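Local coordinates for protein alanine dehydrogenase/pyridine nucleotide transhydrogenase (PDB 3P2Y) that probably transfers hydride between NADH and NADP and couples this reaction to proton pumping across the membrane, at residues Asp261-Phe266 with Arg282-Ala287; Lys159-Gly164 with Ile268-Ala273; Thr290-Gln293 with Val297-Asp300; Gln198-Ala203 with Val226-Leu231; Ser151-Ala156 with Val192-Leu197. All coordinates share one frame; numbering follows the deposited sequence. Where two conformers were deposited one is given.

Interaction 1 (Asp261-Phe266 with Arg282-Ala287); sequences DAITKF and RLVTAA. With NA (sodium ion), chain E.
I263 takes part in two ways: its backbone O sits at the edge of the F266 ring, in the ring plane, while its side chain reaches across to L283 and V284. The edge position comes from a type I turn, I263 to F266, which also brings F266 N within 3.1 Å of I263 O in a hydrogen bond. The ring itself leans on S186 and L188 of strand 186-190.

Across the contact a single methyl does the touching. I263 CD1 lies 3.5 Å from L283 O and 3.9 Å from V284 CG2. The I263 side chain is extended at its second torsion (chi2 158°), which carries CD1 out to the other segment. It meets V284 at a slant. There is no hydrogen bond between the segments.

T264 OG1 donates back to D261 O at 2.7 Å, with a C=O...donor angle of 140°. One residue on, K265 O binds a sodium ion at 2.6 Å, with five waters around the ion, one of them at a long distance. On the other side T285 caps helix 286-290 through A288 N.

The contact lies within the Rossmann-type domain, where I263 and V284 both reach the sheet. I263 touches L188 of strand 186-190 and V269 of strand 268-271. V284 touches L190 and T271 of the same two strands, and A289 of helix 286-290.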
# COMPACT_ATOMS: atom_id res chain seq x y z
N ASP A 261 6.06 26.01 7.43
CA ASP A 261 4.64 26.35 7.23
C ASP A 261 4.03 25.59 6.06
O ASP A 261 2.88 25.12 6.14
CB ASP A 261 4.47 27.85 6.95
CG ASP A 261 4.79 28.72 8.15
OD1 ASP A 261 4.88 28.20 9.29
OD2 ASP A 261 4.94 29.95 7.95
N ALA A 262 4.79 25.48 4.97
CA ALA A 262 4.28 24.78 3.81
C ALA A 262 3.96 23.33 4.16
O ALA A 262 2.89 22.84 3.80
CB ALA A 262 5.23 24.87 2.66
N ILE A 263 4.86 22.66 4.88
CA ILE A 263 4.68 21.23 5.24
C ILE A 263 3.35 20.97 5.97
O ILE A 263 2.67 19.96 5.73
CB ILE A 263 5.87 20.69 6.05
CG1 ILE A 263 7.14 20.60 5.17
CG2 ILE A 263 5.55 19.33 6.73
CD1 ILE A 263 8.43 20.60 5.99
N THR A 264 2.96 21.91 6.84
CA THR A 264 1.76 21.71 7.65
C THR A 264 0.51 21.55 6.82
O THR A 264 -0.48 21.02 7.31
CB THR A 264 1.53 22.88 8.68
OG1 THR A 264 1.17 24.10 8.00
CG2 THR A 264 2.77 23.09 9.51
N LYS A 265 0.57 22.00 5.56
CA LYS A 265 -0.61 22.02 4.67
C LYS A 265 -0.87 20.70 3.93
O LYS A 265 -1.91 20.56 3.28
CB LYS A 265 -0.51 23.10 3.59
CG LYS A 265 -0.20 24.52 4.07
CD LYS A 265 -1.17 24.98 5.15
CE LYS A 265 -1.06 26.49 5.36
NZ LYS A 265 -1.95 26.92 6.47
N PHE A 266 0.03 19.74 4.05
CA PHE A 266 -0.05 18.52 3.21
C PHE A 266 -0.53 17.29 3.96
O PHE A 266 -0.25 17.16 5.16
CB PHE A 266 1.30 18.25 2.56
CG PHE A 266 1.64 19.23 1.47
CD1 PHE A 266 1.25 18.98 0.17
CD2 PHE A 266 2.30 20.42 1.78
CE1 PHE A 266 1.55 19.91 -0.85
CE2 PHE A 266 2.58 21.36 0.80
CZ PHE A 266 2.20 21.11 -0.51
N ARG A 282 18.20 17.64 7.57
CA ARG A 282 16.95 17.87 8.29
C ARG A 282 16.01 18.77 7.48
O ARG A 282 16.31 19.92 7.23
CB ARG A 282 17.24 18.46 9.68
CG ARG A 282 16.02 18.69 10.55
CD ARG A 282 15.36 17.38 11.02
NE ARG A 282 16.25 16.46 11.73
CZ ARG A 282 16.72 16.64 12.98
NH1 ARG A 282 16.40 17.73 13.68
NH2 ARG A 282 17.52 15.72 13.52
N LEU A 283 14.87 18.23 7.07
CA LEU A 283 13.91 18.99 6.26
C LEU A 283 12.56 19.19 6.92
O LEU A 283 11.81 20.10 6.54
CB LEU A 283 13.70 18.29 4.91
CG LEU A 283 14.93 18.03 4.01
CD1 LEU A 283 14.54 17.05 2.90
CD2 LEU A 283 15.45 19.32 3.43
N VAL A 284 12.22 18.30 7.86
CA VAL A 284 10.93 18.35 8.53
C VAL A 284 11.22 18.43 10.03
O VAL A 284 11.57 17.43 10.66
CB VAL A 284 10.06 17.10 8.21
CG1 VAL A 284 8.73 17.12 8.99
CG2 VAL A 284 9.79 17.00 6.67
N THR A 285 11.06 19.63 10.57
CA THR A 285 11.26 19.84 12.02
C THR A 285 10.13 19.19 12.79
O THR A 285 9.06 18.89 12.24
CB THR A 285 11.24 21.35 12.36
OG1 THR A 285 9.97 21.89 11.98
CG2 THR A 285 12.36 22.10 11.65
N ALA A 286 10.34 19.01 14.10
CA ALA A 286 9.27 18.56 14.97
C ALA A 286 8.01 19.43 14.84
O ALA A 286 6.90 18.89 14.78
CB ALA A 286 9.76 18.54 16.43
N ALA A 287 8.17 20.76 14.80
CA ALA A 287 7.04 21.69 14.67
C ALA A 287 6.27 21.52 13.36
O ALA A 287 5.03 21.61 13.34
CB ALA A 287 7.52 23.12 14.80
NA NA E . -4.56 20.69 3.36
O HOH W 1 -4.31 22.06 5.61
O HOH W 2 -3.63 21.84 1.10
O HOH W 3 -4.63 18.91 1.94
O HOH W 4 -6.89 19.86 3.71
O HOH W 5 -3.95 18.57 5.38

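Interaction 2 (Lys159-Gly164 with Ile268-Ala273); sequences KAVLLG and IVITTA. With EDO (1,2-ethanediol), chain G.
V161 and I270 cross at about a right angle where a helix covers the mostly parallel sheet of a Rossmann-type domain. Helix 148-167 runs roughly against strand 268-271, at 148° between their directions, with the short axes 9.3 Å apart.

I270 reaches the helix with two branches. Its CG2 touches A160 CB at 4.0 Å. Its CD1 goes to V161 CG2. That pair is very close at 3.4 Å, but I270 has two conformers, so the tightness is doubtful. V161 places CG2 anti to its carbonyl carbon (chi1 173° for CG1), beside the backbone N, and so meets the end of I270.

One turn further along the helix, I268 takes over. Its CD1 lies 4.1 Å from G164 C, against bare backbone. With no side chain at G164, helix and strand come close here: G164 CA and I268 CA are 6.4 Å apart.

K159 NZ bonds T334 OG1 of its own chain and S166 O of the second subunit. The K159 chain is bent at every torsion and curls round an ethanediol, probably from the crystallisation liquor. K159 NZ donates to its O2 at 2.8 Å, and its O1 donates to K159 O at 2.8 Å.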
# COMPACT_ATOMS: atom_id res chain seq x y z
N LYS A 159 7.22 2.76 -4.11
CA LYS A 159 6.72 2.07 -2.90
C LYS A 159 6.51 3.05 -1.73
O LYS A 159 5.67 2.78 -0.84
CB LYS A 159 7.67 0.94 -2.49
CG LYS A 159 7.70 -0.24 -3.48
CD LYS A 159 6.32 -0.81 -3.82
CE LYS A 159 5.49 -1.27 -2.55
NZ LYS A 159 6.09 -2.61 -2.02
N ALA A 160 7.24 4.17 -1.73
CA ALA A 160 7.04 5.22 -0.68
C ALA A 160 5.63 5.79 -0.73
O ALA A 160 4.99 6.00 0.31
CB ALA A 160 8.11 6.38 -0.80
N VAL A 161 5.13 6.03 -1.95
CA VAL A 161 3.77 6.53 -2.12
C VAL A 161 2.75 5.48 -1.71
O VAL A 161 1.74 5.83 -1.07
CB VAL A 161 3.50 7.02 -3.58
CG1 VAL A 161 2.00 7.38 -3.79
CG2 VAL A 161 4.36 8.23 -3.82
N LEU A 162 2.95 4.23 -2.13
CA LEU A 162 2.00 3.20 -1.70
C LEU A 162 1.93 3.12 -0.17
O LEU A 162 0.85 2.92 0.41
CB LEU A 162 2.32 1.81 -2.30
CG LEU A 162 2.15 1.75 -3.83
CD1 LEU A 162 2.50 0.33 -4.32
CD2 LEU A 162 0.72 2.10 -4.20
N LEU A 163 3.08 3.30 0.47
CA LEU A 163 3.13 3.18 1.94
C LEU A 163 2.40 4.37 2.55
O LEU A 163 1.60 4.18 3.47
CB LEU A 163 4.60 3.16 2.42
CG LEU A 163 4.79 3.11 3.95
CD1 LEU A 163 4.08 1.87 4.56
CD2 LEU A 163 6.31 3.12 4.28
N GLY A 164 2.68 5.56 2.04
CA GLY A 164 1.96 6.77 2.52
C GLY A 164 0.45 6.62 2.37
O GLY A 164 -0.34 6.93 3.31
N ILE A 268 0.25 14.09 2.82
CA ILE A 268 1.30 13.09 2.70
C ILE A 268 2.56 13.87 2.38
O ILE A 268 2.54 14.67 1.45
CB ILE A 268 1.01 12.05 1.58
CG1 ILE A 268 -0.26 11.24 1.93
CG2 ILE A 268 2.21 11.06 1.45
CD1 ILE A 268 -0.77 10.27 0.85
N VAL A 269 3.64 13.63 3.14
CA VAL A 269 4.92 14.27 2.86
C VAL A 269 5.96 13.16 2.74
O VAL A 269 6.10 12.32 3.66
CB VAL A 269 5.33 15.26 4.01
CG1 VAL A 269 6.76 15.82 3.74
CG2 VAL A 269 4.30 16.39 4.15
N ILE A 270 6.66 13.14 1.60
CA ILE A 270 7.67 12.11 1.36
C ILE A 270 9.01 12.83 1.30
O ILE A 270 9.17 13.79 0.54
CB ILE A 270 7.38 11.37 0.03
CG1 ILE A 270 5.99 10.72 0.11
CG2 ILE A 270 8.48 10.33 -0.26
CD1 ILE A 270 5.50 10.07 -1.16
N THR A 271 9.97 12.37 2.11
CA THR A 271 11.28 13.03 2.15
C THR A 271 12.35 12.06 1.65
O THR A 271 12.35 10.88 2.01
CB THR A 271 11.63 13.54 3.58
OG1 THR A 271 11.89 12.42 4.44
CG2 THR A 271 10.45 14.33 4.17
N THR A 272 13.26 12.55 0.81
CA THR A 272 14.17 11.61 0.12
C THR A 272 15.62 12.08 0.13
O THR A 272 16.48 11.40 -0.42
CB THR A 272 13.79 11.38 -1.38
OG1 THR A 272 14.19 12.52 -2.17
CG2 THR A 272 12.28 11.12 -1.58
N ALA A 273 15.88 13.25 0.70
CA ALA A 273 17.20 13.90 0.51
C ALA A 273 18.31 13.17 1.26
O ALA A 273 18.19 12.86 2.46
CB ALA A 273 17.15 15.33 0.91
C1 EDO G . 6.10 -0.43 1.02
O1 EDO G . 5.09 0.33 0.34
C2 EDO G . 5.51 -1.72 1.61
O2 EDO G . 5.15 -2.70 0.60

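Interaction 3 (Thr290-Gln293 with Val297-Asp300); sequences TGMQ and VVVD
M292 and V297 mark the closest backbone approach, with their CA atoms 8.5 Å apart, and the M292 side chain bridges the gap. M292 is in an extended conformation just after helix 286-290, and its CB points toward the strand that follows.

The M292 side chain does nearly all the reaching. It is straight at chi2 (167°) and bent at chi3 (65°). The bend turns the terminal methyl back toward the start of the strand. The sulfur, SD, meets V298 CG2 at 3.6 Å. The methyl, CE, lies 3.9 Å from the same V298 CG2 and is equally close to V297 O. One valine methyl therefore touches both end atoms of the thioether, and the two side chains cross at about a right angle. V298 holds CG2 anti to its carbonyl carbon, beside the backbone N (chi1 174° for CG1), which sets this methyl against the sulfur.

This is the return from a helix into the next parallel strand of a Rossmann-type sheet. Strand 297-300 runs between strands 268-271 and 323-326, with backbone bonds to both. M292 closes the same side of the sheet as V298, and it also touches V269 and V323 of the flanking strands.

V297 offers M292 only its backbone. The V297 and V299 side chains point to the opposite side of the sheet, where V297 meets L167 and V299 meets A160, both of helix 148-167.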
# COMPACT_ATOMS: atom_id res chain seq x y z
N THR A 290 4.26 18.27 13.62
CA THR A 290 3.21 18.48 14.62
C THR A 290 2.08 19.36 14.12
O THR A 290 0.92 19.20 14.54
CB THR A 290 3.84 19.11 15.91
OG1 THR A 290 4.84 18.22 16.40
CG2 THR A 290 2.82 19.35 16.99
N GLY A 291 2.43 20.28 13.22
CA GLY A 291 1.47 21.22 12.62
C GLY A 291 0.61 20.62 11.51
O GLY A 291 -0.35 21.26 11.06
N MET A 292 0.95 19.41 11.05
CA MET A 292 0.14 18.72 10.05
C MET A 292 -1.19 18.24 10.66
O MET A 292 -1.32 18.06 11.88
CB MET A 292 0.92 17.54 9.44
CG MET A 292 2.17 17.98 8.67
SD MET A 292 3.31 16.63 8.24
CE MET A 292 2.31 15.65 7.12
N GLN A 293 -2.20 18.09 9.81
CA GLN A 293 -3.52 17.66 10.28
C GLN A 293 -3.45 16.22 10.77
O GLN A 293 -2.68 15.42 10.25
CB GLN A 293 -4.56 17.79 9.17
CG GLN A 293 -4.97 19.25 8.88
CD GLN A 293 -5.59 19.96 10.09
OE1 GLN A 293 -6.56 19.47 10.68
NE2 GLN A 293 -5.03 21.10 10.46
N VAL A 297 0.55 11.82 6.94
CA VAL A 297 1.67 10.87 7.05
C VAL A 297 2.94 11.51 6.52
O VAL A 297 2.91 12.16 5.47
CB VAL A 297 1.41 9.58 6.19
CG1 VAL A 297 2.56 8.57 6.33
CG2 VAL A 297 0.08 8.87 6.59
N VAL A 298 4.05 11.30 7.23
CA VAL A 298 5.37 11.64 6.74
C VAL A 298 6.09 10.33 6.45
O VAL A 298 6.25 9.49 7.35
CB VAL A 298 6.21 12.43 7.81
CG1 VAL A 298 7.69 12.67 7.33
CG2 VAL A 298 5.53 13.77 8.16
N VAL A 299 6.52 10.16 5.20
CA VAL A 299 7.27 8.95 4.80
C VAL A 299 8.72 9.42 4.59
O VAL A 299 9.03 10.12 3.63
CB VAL A 299 6.73 8.32 3.51
CG1 VAL A 299 7.51 6.98 3.21
CG2 VAL A 299 5.19 8.06 3.60
N ASP A 300 9.58 9.07 5.54
CA ASP A 300 10.98 9.53 5.56
C ASP A 300 11.84 8.39 5.03
O ASP A 300 11.92 7.32 5.66
CB ASP A 300 11.31 9.89 7.03
CG ASP A 300 12.70 10.50 7.22
OD1 ASP A 300 13.57 10.43 6.33
OD2 ASP A 300 12.93 11.01 8.35

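Interaction 4 (Gln198-Ala203 with Val226-Leu231); sequences QALATA and VGAQWL
A Rossmann-type fold brings these parts together: helix 194-206, which follows the glycine-rich turn, packs on the link from helix 220-225 to edge strand 229-230. L200 and V226 are at the centre, and their side chains cross at about a right angle.

L200 CB lies 3.6 Å from V226 CG2. V226 puts this methyl between its backbone N and carbonyl carbon (chi1 -62° for CG1), which turns it onto L200. The other methyl, V226 CG1, is 4.3 Å from A201 CB and makes the looser pair. The forked end of L200 reaches past V226 to A228. L200 CD2 comes to 3.8 Å from A228 CB. L200 also touches V189 of strand 186-190.

The chain can pass from V226 to A228 in this way because helix 220-225 ends in a Schellman motif. G227 is its C-prime residue, with a positive phi of 81°. A228 N bonds back to V223 O, and G227 N to R224 O. The reversal brings A228 CB round to face the helix.

No hydrogen bond joins the segments directly. Instead, a single water donates to both L200 O and V226 O, 2.8 Å from each. The meeting side chains are apolar; the polar link between the two backbones is this water, which donates to both carbonyls.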
# COMPACT_ATOMS: atom_id res chain seq x y z
N GLN A 198 9.83 9.80 -8.98
CA GLN A 198 8.91 8.68 -9.09
C GLN A 198 7.80 8.81 -8.05
O GLN A 198 6.65 8.51 -8.36
CB GLN A 198 9.64 7.34 -8.93
CG GLN A 198 8.70 6.12 -9.28
CD GLN A 198 8.20 6.20 -10.72
OE1 GLN A 198 7.02 6.47 -10.97
NE2 GLN A 198 9.11 6.02 -11.67
N ALA A 199 8.12 9.26 -6.85
CA ALA A 199 7.05 9.52 -5.83
C ALA A 199 6.03 10.56 -6.34
O ALA A 199 4.82 10.37 -6.23
CB ALA A 199 7.67 9.99 -4.48
N LEU A 200 6.51 11.65 -6.93
CA LEU A 200 5.56 12.63 -7.51
C LEU A 200 4.67 12.01 -8.58
O LEU A 200 3.45 12.27 -8.60
CB LEU A 200 6.31 13.84 -8.10
CG LEU A 200 6.94 14.75 -7.05
CD1 LEU A 200 7.92 15.70 -7.78
CD2 LEU A 200 5.89 15.57 -6.25
N ALA A 201 5.27 11.22 -9.48
CA ALA A 201 4.52 10.62 -10.58
C ALA A 201 3.49 9.66 -10.01
O ALA A 201 2.32 9.66 -10.44
CB ALA A 201 5.46 9.87 -11.58
N THR A 202 3.92 8.83 -9.06
CA THR A 202 3.01 7.80 -8.50
C THR A 202 1.86 8.43 -7.71
O THR A 202 0.71 7.99 -7.83
CB THR A 202 3.79 6.78 -7.66
OG1 THR A 202 4.75 6.16 -8.53
CG2 THR A 202 2.86 5.67 -7.10
N ALA A 203 2.16 9.45 -6.91
CA ALA A 203 1.12 10.16 -6.14
C ALA A 203 0.10 10.78 -7.09
O ALA A 203 -1.13 10.71 -6.84
CB ALA A 203 1.74 11.22 -5.26
N VAL A 226 6.26 16.03 -14.38
CA VAL A 226 5.38 15.00 -13.82
C VAL A 226 4.08 15.56 -13.25
O VAL A 226 3.31 14.85 -12.56
CB VAL A 226 6.13 14.05 -12.81
CG1 VAL A 226 7.24 13.32 -13.53
CG2 VAL A 226 6.67 14.82 -11.56
N GLY A 227 3.81 16.82 -13.56
CA GLY A 227 2.52 17.44 -13.23
C GLY A 227 2.39 17.93 -11.81
O GLY A 227 1.27 18.11 -11.32
N ALA A 228 3.54 18.16 -11.16
CA ALA A 228 3.58 18.72 -9.81
C ALA A 228 3.88 20.21 -9.85
O ALA A 228 4.52 20.70 -10.79
CB ALA A 228 4.68 17.99 -8.98
N GLN A 229 3.39 20.90 -8.82
CA GLN A 229 3.75 22.29 -8.57
C GLN A 229 5.17 22.35 -8.01
O GLN A 229 5.56 21.52 -7.22
CB GLN A 229 2.81 22.92 -7.53
CG GLN A 229 1.35 23.07 -7.99
CD GLN A 229 0.58 24.03 -7.10
OE1 GLN A 229 0.92 25.20 -7.01
NE2 GLN A 229 -0.46 23.53 -6.44
N TRP A 230 5.92 23.36 -8.43
CA TRP A 230 7.25 23.62 -7.89
C TRP A 230 7.13 24.57 -6.70
O TRP A 230 6.64 25.70 -6.85
CB TRP A 230 8.12 24.24 -8.98
CG TRP A 230 9.50 24.74 -8.56
CD1 TRP A 230 9.96 26.06 -8.62
CD2 TRP A 230 10.61 23.95 -8.13
NE1 TRP A 230 11.29 26.10 -8.22
CE2 TRP A 230 11.70 24.83 -7.91
CE3 TRP A 230 10.79 22.56 -7.90
CZ2 TRP A 230 12.97 24.38 -7.46
CZ3 TRP A 230 12.06 22.11 -7.45
CH2 TRP A 230 13.14 23.03 -7.25
N LEU A 231 7.52 24.10 -5.52
CA LEU A 231 7.45 24.92 -4.31
C LEU A 231 8.55 25.98 -4.32
O LEU A 231 9.75 25.67 -4.34
CB LEU A 231 7.57 24.05 -3.04
CG LEU A 231 7.46 24.73 -1.66
CD1 LEU A 231 6.11 25.39 -1.51
CD2 LEU A 231 7.68 23.71 -0.53
O HOH W 6 3.23 14.79 -9.74

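Interaction 5 (Ser151-Ala156 with Val192-Leu197); sequences SQANVA and VGVAGL
A153 and A195 bring two helices very close in this Rossmann-type region, with their CA atoms only 4.6 Å apart. Helix 148-167 meets the start of helix 194-206, where G193 at the N-cap and G196 in the first turn belong to a GxGxxG-like pattern. The pattern is consistent with dinucleotide binding, but no nucleotide is bound in the model.

The tight part is nearly all backbone and alanine. A195 CA lies 3.2 Å from A153 O in a CA-H...O contact, with 134° at the hydrogen. The methyls, A153 CB and A195 CB, are 4.1 Å apart. Small side chains on both helices permit this approach.

The looser part runs along V194 and N154. V194 CG1 sits over the flat face of the N154 amide, 3.6 Å from N154 CG. The N154 chain is at an unusual first torsion (chi1 -101°), which swings the amide back over the valine although its CB points away. N154 OD1 also accepts a bond from Q198 NE2. T177 of the second subunit packs on N154 too.

A water bridges the two segments on this side. It donates to N154 OD1 at 2.9 Å and to V194 O at 2.8 Å.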
# COMPACT_ATOMS: atom_id res chain seq x y z
N SER A 151 18.04 2.85 -10.38
CA SER A 151 16.95 1.85 -10.57
C SER A 151 16.30 1.50 -9.24
O SER A 151 15.07 1.37 -9.16
CB SER A 151 17.43 0.58 -11.30
OG SER A 151 18.34 -0.19 -10.52
N GLN A 152 17.12 1.35 -8.20
CA GLN A 152 16.59 1.06 -6.86
C GLN A 152 15.81 2.23 -6.28
O GLN A 152 14.77 2.04 -5.59
CB GLN A 152 17.70 0.59 -5.90
CG GLN A 152 18.45 -0.65 -6.47
CD GLN A 152 17.50 -1.79 -6.90
OE1 GLN A 152 17.00 -2.51 -6.06
NE2 GLN A 152 17.29 -1.96 -8.21
N ALA A 153 16.27 3.44 -6.57
CA ALA A 153 15.57 4.64 -6.08
C ALA A 153 14.21 4.78 -6.77
O ALA A 153 13.24 5.24 -6.13
CB ALA A 153 16.45 5.91 -6.33
N ASN A 154 14.11 4.39 -8.05
CA ASN A 154 12.80 4.38 -8.74
C ASN A 154 11.82 3.47 -8.03
O ASN A 154 10.67 3.85 -7.80
CB ASN A 154 12.91 3.90 -10.20
CG ASN A 154 12.89 5.01 -11.18
OD1 ASN A 154 12.00 5.88 -11.15
ND2 ASN A 154 13.86 4.99 -12.13
N VAL A 155 12.28 2.27 -7.67
CA VAL A 155 11.39 1.37 -6.93
C VAL A 155 11.00 2.02 -5.58
O VAL A 155 9.83 1.94 -5.17
CB VAL A 155 12.04 -0.01 -6.68
CG1 VAL A 155 11.10 -0.89 -5.79
CG2 VAL A 155 12.34 -0.72 -8.04
N ALA A 156 11.97 2.61 -4.90
CA ALA A 156 11.73 3.15 -3.57
C ALA A 156 10.72 4.29 -3.61
O ALA A 156 9.82 4.33 -2.76
CB ALA A 156 13.04 3.59 -2.90
N VAL A 192 14.00 15.97 -4.79
CA VAL A 192 13.48 15.40 -6.04
C VAL A 192 14.64 14.93 -6.92
O VAL A 192 14.94 15.50 -7.99
CB VAL A 192 12.51 16.35 -6.80
CG1 VAL A 192 11.87 15.61 -8.01
CG2 VAL A 192 11.42 16.90 -5.86
N GLY A 193 15.31 13.88 -6.45
CA GLY A 193 16.16 13.06 -7.30
C GLY A 193 15.26 11.98 -7.89
O GLY A 193 14.05 12.17 -8.03
N VAL A 194 15.85 10.83 -8.22
CA VAL A 194 15.11 9.76 -8.89
C VAL A 194 13.93 9.27 -8.03
O VAL A 194 12.81 9.12 -8.55
CB VAL A 194 16.05 8.61 -9.27
CG1 VAL A 194 15.22 7.39 -9.79
CG2 VAL A 194 17.06 9.08 -10.37
N ALA A 195 14.18 8.99 -6.74
CA ALA A 195 13.09 8.46 -5.89
C ALA A 195 11.97 9.52 -5.81
O ALA A 195 10.76 9.19 -5.92
CB ALA A 195 13.59 8.12 -4.50
N GLY A 196 12.36 10.77 -5.58
CA GLY A 196 11.37 11.84 -5.36
C GLY A 196 10.53 12.06 -6.62
O GLY A 196 9.34 12.34 -6.55
N LEU A 197 11.16 11.96 -7.79
CA LEU A 197 10.42 12.16 -9.02
C LEU A 197 9.41 11.04 -9.24
O LEU A 197 8.29 11.28 -9.69
CB LEU A 197 11.38 12.23 -10.21
CG LEU A 197 10.80 12.84 -11.49
CD1 LEU A 197 10.36 14.33 -11.24
CD2 LEU A 197 11.84 12.76 -12.62
O HOH W 7 12.33 8.77 -11.29

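Interactions 1 to 4 all lie in one Rossmann-type domain. Interaction 5 joins the glycine-rich turn of that domain to helix 148-167, which interaction 2 also uses. Interactions 2 and 3 are sheet neighbours: V269 N and V297 O are 2.8 Å apart. Interactions 1 and 3, with centres about 7 Å apart, meet at M292, whose CG lies 3.6 Å from I263 O. V226 CG2 of interaction 4 lies 3.7 Å from L197 CD1 of interaction 5. V161 CG2 of interaction 2 comes to 3.3 Å from A199 O of interaction 4. The sodium ion at K265 O in interaction 1 is about 9 Å from the M292 side chain. All lie away from the calcium sites.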